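Local coordinates for protein translation initiation factor 6 (Methanocaldococcus jannaschii, PDB 1G61) that binds the 50S ribosomal subunit and keeps it from joining the 30S subunit to form the 70S initiation complex, at residues Lys47-Gly55 against Val76-Phe87; Ser63-Leu71 against Asp130-Glu138. All coordinates share one frame; numbering follows the deposited sequence.

Interaction 1 of 2, residues Lys47-Gly55 against Val76-Phe87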
loop_
_atom_site.group_PDB
_atom_site.type_symbol
_atom_site.label_atom_id
_atom_site.label_comp_id
_atom_site.label_asym_id
_atom_site.label_seq_id
_atom_site.Cartn_x
_atom_site.Cartn_y
_atom_site.Cartn_z
ATOM N N LYS A 47 -7.404 10.574 7.228
ATOM C CA LYS A 47 -7.481 11.809 6.480
ATOM C C LYS A 47 -7.102 11.498 5.023
ATOM O O LYS A 47 -6.055 10.894 4.777
ATOM C CB LYS A 47 -6.597 12.898 7.082
ATOM C CG LYS A 47 -7.051 13.349 8.471
ATOM C CD LYS A 47 -8.248 14.294 8.387
ATOM C CE LYS A 47 -8.671 14.832 9.758
ATOM N NZ LYS A 47 -9.741 15.868 9.620
ATOM N N CYS A 48 -7.953 11.887 4.102
ATOM C CA CYS A 48 -7.803 11.513 2.707
ATOM C C CYS A 48 -7.363 12.710 1.883
ATOM O O CYS A 48 -7.928 13.794 2.021
ATOM C CB CYS A 48 -9.118 10.987 2.155
ATOM S SG CYS A 48 -9.552 9.359 2.774
ATOM N N LEU A 49 -6.381 12.496 1.047
ATOM C CA LEU A 49 -5.944 13.488 0.069
ATOM C C LEU A 49 -6.142 12.948 -1.343
ATOM O O LEU A 49 -5.640 11.836 -1.639
ATOM C CB LEU A 49 -4.445 13.801 0.240
ATOM C CG LEU A 49 -3.866 14.705 -0.854
ATOM C CD1 LEU A 49 -4.507 16.096 -0.824
ATOM C CD2 LEU A 49 -2.341 14.804 -0.731
ATOM N N GLN A 50 -6.829 13.705 -2.194
ATOM C CA GLN A 50 -6.890 13.374 -3.614
ATOM C C GLN A 50 -5.777 14.125 -4.322
ATOM O O GLN A 50 -5.678 15.344 -4.223
ATOM C CB GLN A 50 -8.245 13.794 -4.208
ATOM C CG GLN A 50 -9.364 12.891 -3.644
ATOM C CD GLN A 50 -10.704 13.209 -4.286
ATOM O OE1 GLN A 50 -11.037 12.640 -5.362
ATOM N NE2 GLN A 50 -11.466 14.092 -3.693
ATOM N N THR A 51 -4.910 13.396 -5.042
ATOM C CA THR A 51 -3.772 13.999 -5.718
ATOM C C THR A 51 -3.367 13.124 -6.891
ATOM O O THR A 51 -3.544 11.906 -6.885
ATOM C CB THR A 51 -2.605 14.223 -4.739
ATOM O OG1 THR A 51 -1.570 14.988 -5.400
ATOM C CG2 THR A 51 -1.941 12.931 -4.272
ATOM N N ASN A 52 -2.771 13.733 -7.915
ATOM C CA ASN A 52 -1.989 13.023 -8.896
ATOM C C ASN A 52 -0.575 12.793 -8.378
ATOM O O ASN A 52 -0.117 13.527 -7.480
ATOM C CB ASN A 52 -1.862 13.853 -10.184
ATOM C CG ASN A 52 -3.141 13.977 -11.007
ATOM O OD1 ASN A 52 -4.044 13.160 -10.919
ATOM N ND2 ASN A 52 -3.159 15.039 -11.810
ATOM N N ILE A 53 0.128 11.835 -8.971
ATOM C CA ILE A 53 1.584 11.686 -8.809
ATOM C C ILE A 53 2.198 11.500 -10.213
ATOM O O ILE A 53 1.768 10.583 -10.892
ATOM C CB ILE A 53 2.036 10.567 -7.866
ATOM C CG1 ILE A 53 1.476 10.818 -6.447
ATOM C CG2 ILE A 53 3.562 10.416 -7.858
ATOM C CD1 ILE A 53 1.786 9.754 -5.409
ATOM N N GLY A 54 3.117 12.374 -10.620
ATOM C CA GLY A 54 3.680 12.280 -11.961
ATOM C C GLY A 54 2.626 12.569 -13.008
ATOM O O GLY A 54 2.777 12.184 -14.184
ATOM N N GLY A 55 1.541 13.264 -12.686
ATOM C CA GLY A 55 0.494 13.577 -13.625
ATOM C C GLY A 55 -0.570 12.514 -13.660
ATOM O O GLY A 55 -1.556 12.696 -14.400
ATOM N N VAL A 76 7.501 12.935 -9.713
ATOM C CA VAL A 76 6.527 13.777 -9.017
ATOM C C VAL A 76 6.737 15.219 -9.447
ATOM O O VAL A 76 7.864 15.693 -9.603
ATOM C CB VAL A 76 6.615 13.543 -7.486
ATOM C CG1 VAL A 76 7.938 14.093 -6.926
ATOM C CG2 VAL A 76 5.436 14.166 -6.775
ATOM N N GLU A 77 5.645 15.942 -9.648
ATOM C CA GLU A 77 5.707 17.308 -10.151
ATOM C C GLU A 77 5.741 18.301 -9.016
ATOM O O GLU A 77 5.234 17.999 -7.928
ATOM C CB GLU A 77 4.490 17.544 -11.087
ATOM C CG GLU A 77 4.587 16.509 -12.220
ATOM C CD GLU A 77 3.484 16.539 -13.239
ATOM O OE1 GLU A 77 2.602 17.423 -13.205
ATOM O OE2 GLU A 77 3.409 15.697 -14.167
ATOM N N ASP A 78 6.331 19.475 -9.197
ATOM C CA ASP A 78 6.418 20.438 -8.107
ATOM C C ASP A 78 5.075 20.772 -7.513
ATOM O O ASP A 78 4.957 20.882 -6.284
ATOM C CB ASP A 78 7.094 21.718 -8.632
ATOM C CG ASP A 78 8.575 21.564 -8.902
ATOM O OD1 ASP A 78 9.179 20.532 -8.545
ATOM O OD2 ASP A 78 9.146 22.499 -9.488
ATOM N N GLU A 79 4.035 20.947 -8.302
ATOM C CA GLU A 79 2.712 21.304 -7.759
ATOM C C GLU A 79 2.174 20.139 -6.953
ATOM O O GLU A 79 1.496 20.385 -5.953
ATOM C CB GLU A 79 1.741 21.693 -8.881
ATOM C CG GLU A 79 0.492 22.463 -8.488
ATOM C CD GLU A 79 -0.292 23.086 -9.631
ATOM O OE1 GLU A 79 -1.447 22.665 -9.914
ATOM O OE2 GLU A 79 0.173 24.043 -10.304
ATOM N N GLU A 80 2.465 18.911 -7.382
ATOM C CA GLU A 80 1.993 17.740 -6.615
ATOM C C GLU A 80 2.687 17.650 -5.272
ATOM O O GLU A 80 2.068 17.390 -4.254
ATOM C CB GLU A 80 2.219 16.463 -7.432
ATOM C CG GLU A 80 1.435 16.433 -8.751
ATOM C CD GLU A 80 1.959 15.329 -9.642
ATOM O OE1 GLU A 80 3.076 14.793 -9.468
ATOM O OE2 GLU A 80 1.221 14.961 -10.577
ATOM N N LEU A 81 4.004 17.861 -5.261
ATOM C CA LEU A 81 4.768 17.860 -4.033
ATOM C C LEU A 81 4.242 18.940 -3.091
ATOM O O LEU A 81 4.028 18.702 -1.916
ATOM C CB LEU A 81 6.250 18.109 -4.368
ATOM C CG LEU A 81 7.254 17.807 -3.267
ATOM C CD1 LEU A 81 7.145 16.337 -2.819
ATOM C CD2 LEU A 81 8.651 18.101 -3.774
ATOM N N ASP A 82 4.016 20.141 -3.622
ATOM C CA ASP A 82 3.466 21.212 -2.844
ATOM C C ASP A 82 2.104 20.836 -2.225
ATOM O O ASP A 82 1.860 21.103 -1.019
ATOM C CB ASP A 82 3.295 22.499 -3.650
ATOM C CG ASP A 82 4.600 23.169 -4.004
ATOM O OD1 ASP A 82 4.554 24.152 -4.785
ATOM O OD2 ASP A 82 5.675 22.775 -3.523
ATOM N N ARG A 83 1.216 20.260 -3.001
ATOM C CA ARG A 83 -0.110 19.840 -2.593
ATOM C C ARG A 83 0.005 18.820 -1.453
ATOM O O ARG A 83 -0.713 18.896 -0.438
ATOM C CB ARG A 83 -0.904 19.215 -3.749
ATOM C CG ARG A 83 -2.280 18.690 -3.334
ATOM C CD ARG A 83 -3.133 18.362 -4.554
ATOM N NE ARG A 83 -4.426 17.849 -4.143
ATOM C CZ ARG A 83 -5.432 18.567 -3.583
ATOM N NH1 ARG A 83 -5.325 19.867 -3.370
ATOM N NH2 ARG A 83 -6.550 17.917 -3.236
ATOM N N ILE A 84 0.879 17.845 -1.643
ATOM C CA ILE A 84 1.049 16.813 -0.603
ATOM C C ILE A 84 1.631 17.395 0.670
ATOM O O ILE A 84 1.103 17.124 1.765
ATOM C CB ILE A 84 1.947 15.686 -1.151
ATOM C CG1 ILE A 84 1.254 14.920 -2.276
ATOM C CG2 ILE A 84 2.386 14.735 -0.032
ATOM C CD1 ILE A 84 2.166 14.029 -3.103
ATOM N N LYS A 85 2.670 18.198 0.599
ATOM C CA LYS A 85 3.252 18.767 1.819
ATOM C C LYS A 85 2.249 19.696 2.488
ATOM O O LYS A 85 2.212 19.735 3.735
ATOM C CB LYS A 85 4.574 19.492 1.473
ATOM C CG LYS A 85 5.665 18.492 1.042
ATOM C CD LYS A 85 7.008 19.182 0.867
ATOM C CE LYS A 85 8.035 18.047 0.717
ATOM N NZ LYS A 85 9.399 18.610 0.662
ATOM N N ASN A 86 1.445 20.428 1.729
ATOM C CA ASN A 86 0.450 21.310 2.351
ATOM C C ASN A 86 -0.577 20.478 3.116
ATOM O O ASN A 86 -0.952 20.845 4.253
ATOM C CB ASN A 86 -0.214 22.197 1.277
ATOM C CG ASN A 86 -1.323 23.019 1.905
ATOM O OD1 ASN A 86 -2.509 22.684 1.741
ATOM N ND2 ASN A 86 -0.924 24.055 2.581
ATOM N N PHE A 87 -1.043 19.380 2.546
ATOM C CA PHE A 87 -1.987 18.485 3.228
ATOM C C PHE A 87 -1.385 17.948 4.509
ATOM O O PHE A 87 -2.027 17.905 5.571
ATOM C CB PHE A 87 -2.302 17.345 2.246
ATOM C CG PHE A 87 -2.934 16.114 2.901
ATOM C CD1 PHE A 87 -4.281 16.108 3.248
ATOM C CD2 PHE A 87 -2.210 14.983 3.193
ATOM C CE1 PHE A 87 -4.854 14.989 3.842
ATOM C CE2 PHE A 87 -2.748 13.843 3.782
ATOM C CZ PHE A 87 -4.092 13.846 4.121
HETATM O O HOH W 1 -0.622 16.601 -11.703
#

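Interaction 2 of 2, residues Ser63-Leu71 against Asp130-Glu138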
loop_
_atom_site.group_PDB
_atom_site.type_symbol
_atom_site.label_atom_id
_atom_site.label_comp_id
_atom_site.label_asym_id
_atom_site.label_seq_id
_atom_site.Cartn_x
_atom_site.Cartn_y
_atom_site.Cartn_z
ATOM N N SER A 63 3.720 5.286 -5.299
ATOM C CA SER A 63 4.144 5.844 -4.012
ATOM C C SER A 63 3.931 4.827 -2.912
ATOM O O SER A 63 3.181 3.862 -3.097
ATOM C CB SER A 63 3.339 7.132 -3.785
ATOM O OG SER A 63 3.674 7.639 -2.508
ATOM N N VAL A 64 4.585 5.074 -1.769
ATOM C CA VAL A 64 4.579 4.248 -0.562
ATOM C C VAL A 64 4.547 5.138 0.649
ATOM O O VAL A 64 5.188 6.202 0.619
ATOM C CB VAL A 64 5.941 3.499 -0.551
ATOM C CG1 VAL A 64 6.211 2.823 0.729
ATOM C CG2 VAL A 64 5.984 2.514 -1.714
ATOM N N ALA A 65 3.872 4.728 1.720
ATOM C CA ALA A 65 3.934 5.519 2.933
ATOM C C ALA A 65 3.725 4.654 4.164
ATOM O O ALA A 65 3.132 3.571 4.079
ATOM C CB ALA A 65 2.892 6.643 2.952
ATOM N N ASN A 66 4.241 5.162 5.270
ATOM C CA ASN A 66 3.917 4.525 6.560
ATOM C C ASN A 66 3.783 5.674 7.565
ATOM O O ASN A 66 3.603 6.840 7.160
ATOM C CB ASN A 66 4.900 3.435 6.939
ATOM C CG ASN A 66 6.271 3.916 7.359
ATOM O OD1 ASN A 66 6.550 5.135 7.287
ATOM N ND2 ASN A 66 7.118 2.975 7.817
ATOM N N LYS A 67 3.832 5.371 8.867
ATOM C CA LYS A 67 3.663 6.465 9.864
ATOM C C LYS A 67 4.805 7.471 9.792
ATOM O O LYS A 67 4.623 8.640 10.180
ATOM C CB LYS A 67 3.644 5.890 11.269
ATOM C CG LYS A 67 3.206 6.895 12.340
ATOM C CD LYS A 67 3.372 6.301 13.783
ATOM C CE LYS A 67 4.795 6.501 14.260
ATOM N NZ LYS A 67 5.060 5.853 15.589
ATOM N N TYR A 68 5.975 7.028 9.336
ATOM C CA TYR A 68 7.210 7.820 9.406
ATOM C C TYR A 68 7.582 8.512 8.104
ATOM O O TYR A 68 8.230 9.571 8.182
ATOM C CB TYR A 68 8.369 6.903 9.808
ATOM C CG TYR A 68 8.204 6.329 11.215
ATOM C CD1 TYR A 68 7.904 4.976 11.424
ATOM C CD2 TYR A 68 8.362 7.132 12.333
ATOM C CE1 TYR A 68 7.760 4.423 12.686
ATOM C CE2 TYR A 68 8.207 6.600 13.602
ATOM C CZ TYR A 68 7.903 5.258 13.782
ATOM O OH TYR A 68 7.783 4.796 15.073
ATOM N N GLY A 69 7.220 7.928 6.957
ATOM C CA GLY A 69 7.771 8.449 5.723
ATOM C C GLY A 69 6.803 8.308 4.575
ATOM O O GLY A 69 5.838 7.508 4.614
ATOM N N LEU A 70 7.060 9.069 3.526
ATOM C CA LEU A 70 6.308 9.013 2.268
ATOM C C LEU A 70 7.327 9.008 1.151
ATOM O O LEU A 70 8.122 9.964 1.070
ATOM C CB LEU A 70 5.373 10.233 2.143
ATOM C CG LEU A 70 4.687 10.409 0.744
ATOM C CD1 LEU A 70 3.764 9.265 0.433
ATOM C CD2 LEU A 70 3.999 11.756 0.700
ATOM N N LEU A 71 7.282 7.982 0.317
ATOM C CA LEU A 71 8.246 7.863 -0.794
ATOM C C LEU A 71 7.558 8.246 -2.113
ATOM O O LEU A 71 6.467 7.739 -2.416
ATOM C CB LEU A 71 8.772 6.443 -0.926
ATOM C CG LEU A 71 9.302 5.791 0.334
ATOM C CD1 LEU A 71 9.826 4.381 0.023
ATOM C CD2 LEU A 71 10.415 6.630 0.939
ATOM N N ASP A 130 18.180 5.113 1.541
ATOM C CA ASP A 130 17.159 6.168 1.455
ATOM C C ASP A 130 15.795 5.701 1.976
ATOM O O ASP A 130 15.045 6.442 2.601
ATOM C CB ASP A 130 17.006 6.545 -0.026
ATOM C CG ASP A 130 18.073 7.437 -0.576
ATOM O OD1 ASP A 130 18.880 8.040 0.188
ATOM O OD2 ASP A 130 18.102 7.586 -1.840
ATOM N N ILE A 131 15.458 4.450 1.645
ATOM C CA ILE A 131 14.168 3.867 2.027
ATOM C C ILE A 131 14.186 3.646 3.519
ATOM O O ILE A 131 13.237 3.998 4.232
ATOM C CB ILE A 131 13.912 2.600 1.228
ATOM C CG1 ILE A 131 13.706 2.955 -0.255
ATOM C CG2 ILE A 131 12.713 1.818 1.721
ATOM C CD1 ILE A 131 13.741 1.683 -1.148
ATOM N N GLU A 132 15.276 3.088 4.078
ATOM C CA GLU A 132 15.356 2.926 5.534
ATOM C C GLU A 132 15.234 4.223 6.293
ATOM O O GLU A 132 14.557 4.304 7.324
ATOM C CB GLU A 132 16.758 2.361 5.899
ATOM C CG GLU A 132 16.966 0.913 5.600
ATOM C CD GLU A 132 18.418 0.469 5.606
ATOM O OE1 GLU A 132 19.417 1.255 5.465
ATOM O OE2 GLU A 132 18.579 -0.746 5.753
ATOM N N ASP A 133 15.924 5.256 5.801
ATOM C CA ASP A 133 15.927 6.534 6.530
ATOM C C ASP A 133 14.563 7.195 6.496
ATOM O O ASP A 133 14.219 7.865 7.504
ATOM C CB ASP A 133 17.010 7.446 5.962
ATOM C CG ASP A 133 18.429 6.973 6.344
ATOM O OD1 ASP A 133 18.573 6.012 7.143
ATOM O OD2 ASP A 133 19.369 7.564 5.813
ATOM N N SER A 134 13.794 7.044 5.419
ATOM C CA SER A 134 12.504 7.674 5.309
ATOM C C SER A 134 11.436 6.867 6.051
ATOM O O SER A 134 10.687 7.414 6.854
ATOM C CB SER A 134 12.088 7.838 3.830
ATOM O OG SER A 134 10.707 8.212 3.792
ATOM N N LEU A 135 11.373 5.561 5.761
ATOM C CA LEU A 135 10.335 4.726 6.396
ATOM C C LEU A 135 10.664 4.435 7.860
ATOM O O LEU A 135 9.754 4.082 8.625
ATOM C CB LEU A 135 10.160 3.438 5.625
ATOM C CG LEU A 135 9.663 3.599 4.180
ATOM C CD1 LEU A 135 9.480 2.207 3.573
ATOM C CD2 LEU A 135 8.378 4.398 4.088
ATOM N N ASN A 136 11.953 4.541 8.257
ATOM C CA ASN A 136 12.356 4.393 9.642
ATOM C C ASN A 136 11.997 3.030 10.181
ATOM O O ASN A 136 11.578 2.898 11.346
ATOM C CB ASN A 136 11.765 5.510 10.538
ATOM C CG ASN A 136 12.381 5.555 11.922
ATOM O OD1 ASN A 136 11.679 5.836 12.919
ATOM N ND2 ASN A 136 13.660 5.332 11.965
ATOM N N VAL A 137 12.185 1.985 9.381
ATOM C CA VAL A 137 11.973 0.605 9.778
ATOM C C VAL A 137 13.086 -0.277 9.187
ATOM O O VAL A 137 13.808 0.144 8.285
ATOM C CB VAL A 137 10.625 0.044 9.318
ATOM C CG1 VAL A 137 9.435 0.772 9.957
ATOM C CG2 VAL A 137 10.511 0.116 7.793
ATOM N N GLU A 138 13.162 -1.485 9.719
ATOM C CA GLU A 138 14.037 -2.476 9.115
ATOM C C GLU A 138 13.633 -2.694 7.674
ATOM O O GLU A 138 12.417 -2.929 7.444
ATOM C CB GLU A 138 13.880 -3.788 9.905
ATOM C CG GLU A 138 14.667 -4.928 9.204
ATOM C CD GLU A 138 14.345 -6.301 9.709
ATOM O OE1 GLU A 138 13.514 -6.491 10.632
ATOM O OE2 GLU A 138 14.957 -7.297 9.248
HETATM O O HOH W 2 10.418 5.149 16.014
#

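Interaction 1 of 2, residues Lys47-Gly55 against Val76-Phe87
Strand 47-50 and helix 78-87 run nearly antiparallel, their short axes 165° apart and 9.7 Å at closest approach, while beyond the strand Gly54 comes up to Val76, in the loop just before the helix. Leu49 sits squarely on the Phe87 ring: its CB lies 3.6 Å from the ring centroid and 3° off the normal, a CH-pi contact over the face. CD2 of Leu49 continues to CG1 of Ile84, and CD1 rests on one face of the Arg83 guanidinium. Arg83, extended from CG to NE, grips a single acceptor side-on, with NE 2.8 Å and NH2 2.9 Å from Gln50 O, which lies 2° out of the guanidinium plane. At the other end, Glu80 OE1 accepts from Gly54 N and OE2 from Gly55 N, each at 2.7 Å. The helix's own Glu77 N, at the N-cap, gives OE1 a second bond from above the carboxylate plane, and a water joins OE2 to Asn52 ND2. At Gly55's backbone angles a CB would be jammed against the preceding carbonyl O and tight against Glu77 OE2. The contact joins strand 47-50, an outer strand pairing in parallel with 25-28, to helix 78-90, which follows strand 69-73 of a second sheet and reaches its Leu70 through Ile84. Four donors, three backbone amides and a water, surround the buried Glu80 carboxylate, which probably favours its charged form and fixes its rotation.

Interaction 2 of 2, residues Ser63-Leu71 against Asp130-Glu138
The beta hairpin formed by strands 64-65 and 69-73 lays its turn and one face against the C-terminal end of helix 128-135. Asn66 carries the polar link: its ND2 donates to Leu135 O over 3.0 Å, nearly straight at 169° and with the acceptor in the amide plane. The same side chain folds the hairpin turn, since OD1 accepts from Tyr68 N, completing an Asx turn, and from Gly69 N almost in line with its C=O. A chi1 of 72° puts CG of Asn66 between its own backbone N and carbonyl carbon, and from there the amide turns OD1 to the turn and ND2 to the helix; ND2 also reaches Asn114 O. A leucine here would probably leave Leu135 O without this donor and the amides of Tyr68 and Gly69 without their shared acceptor, setting the turn free to shift. Gly69 lets the backbones close up, its CA meeting Ser134 O at 3.3 Å in a CA-H...O contact where a CB would clash. This hairpin is part of a mixed sheet in which strand 69-73 pairs in parallel with 96-100, and Ser134 OG, bonded to Asn96 O, ties the helix to that neighbour. Deeper in, Leu71 crosses Leu135 and Ile131 at about right angles, its CG 4.1 Å from Leu135 CD2 and its CD1 4.1 Å from Ile131 CG1. Leu71 CD2 packs against CB of Ser134, and Val64 CG1 meets Leu135 CD2 from the partner strand. Toward the surface, Asn136 follows the helix with positive phi and sets OD1 3.5 Å above the centre of the Tyr68 ring, the amide and ring planes 88° apart; Tyr68 OH holds a water that bonds only weakly to that OD1.

In the fold
The segments of the two interactions alternate along the chain, and strand 69-73 leads into helix 78-90. Side chains also connect them: Ile53 CD1 packs on Ser63 CB at 3.5 Å, and Ile84 CG2 on Leu70 CD2 at the same distance. Leu70 turns away from helix 128-135 and toward helix 78-90, while Leu71 faces the former. Interaction 1 is partly buried, its centre about 17 Å from the centre of the chain, and combines an apolar patch of Leu49, Ile84 and Phe87 with charged Arg83 and Glu80, which hold backbone atoms. Interaction 2, its centre about 12 Å from that point, is mostly buried and depends on leucine packing, one asparagine amide and a close glycine-to-carbonyl approach.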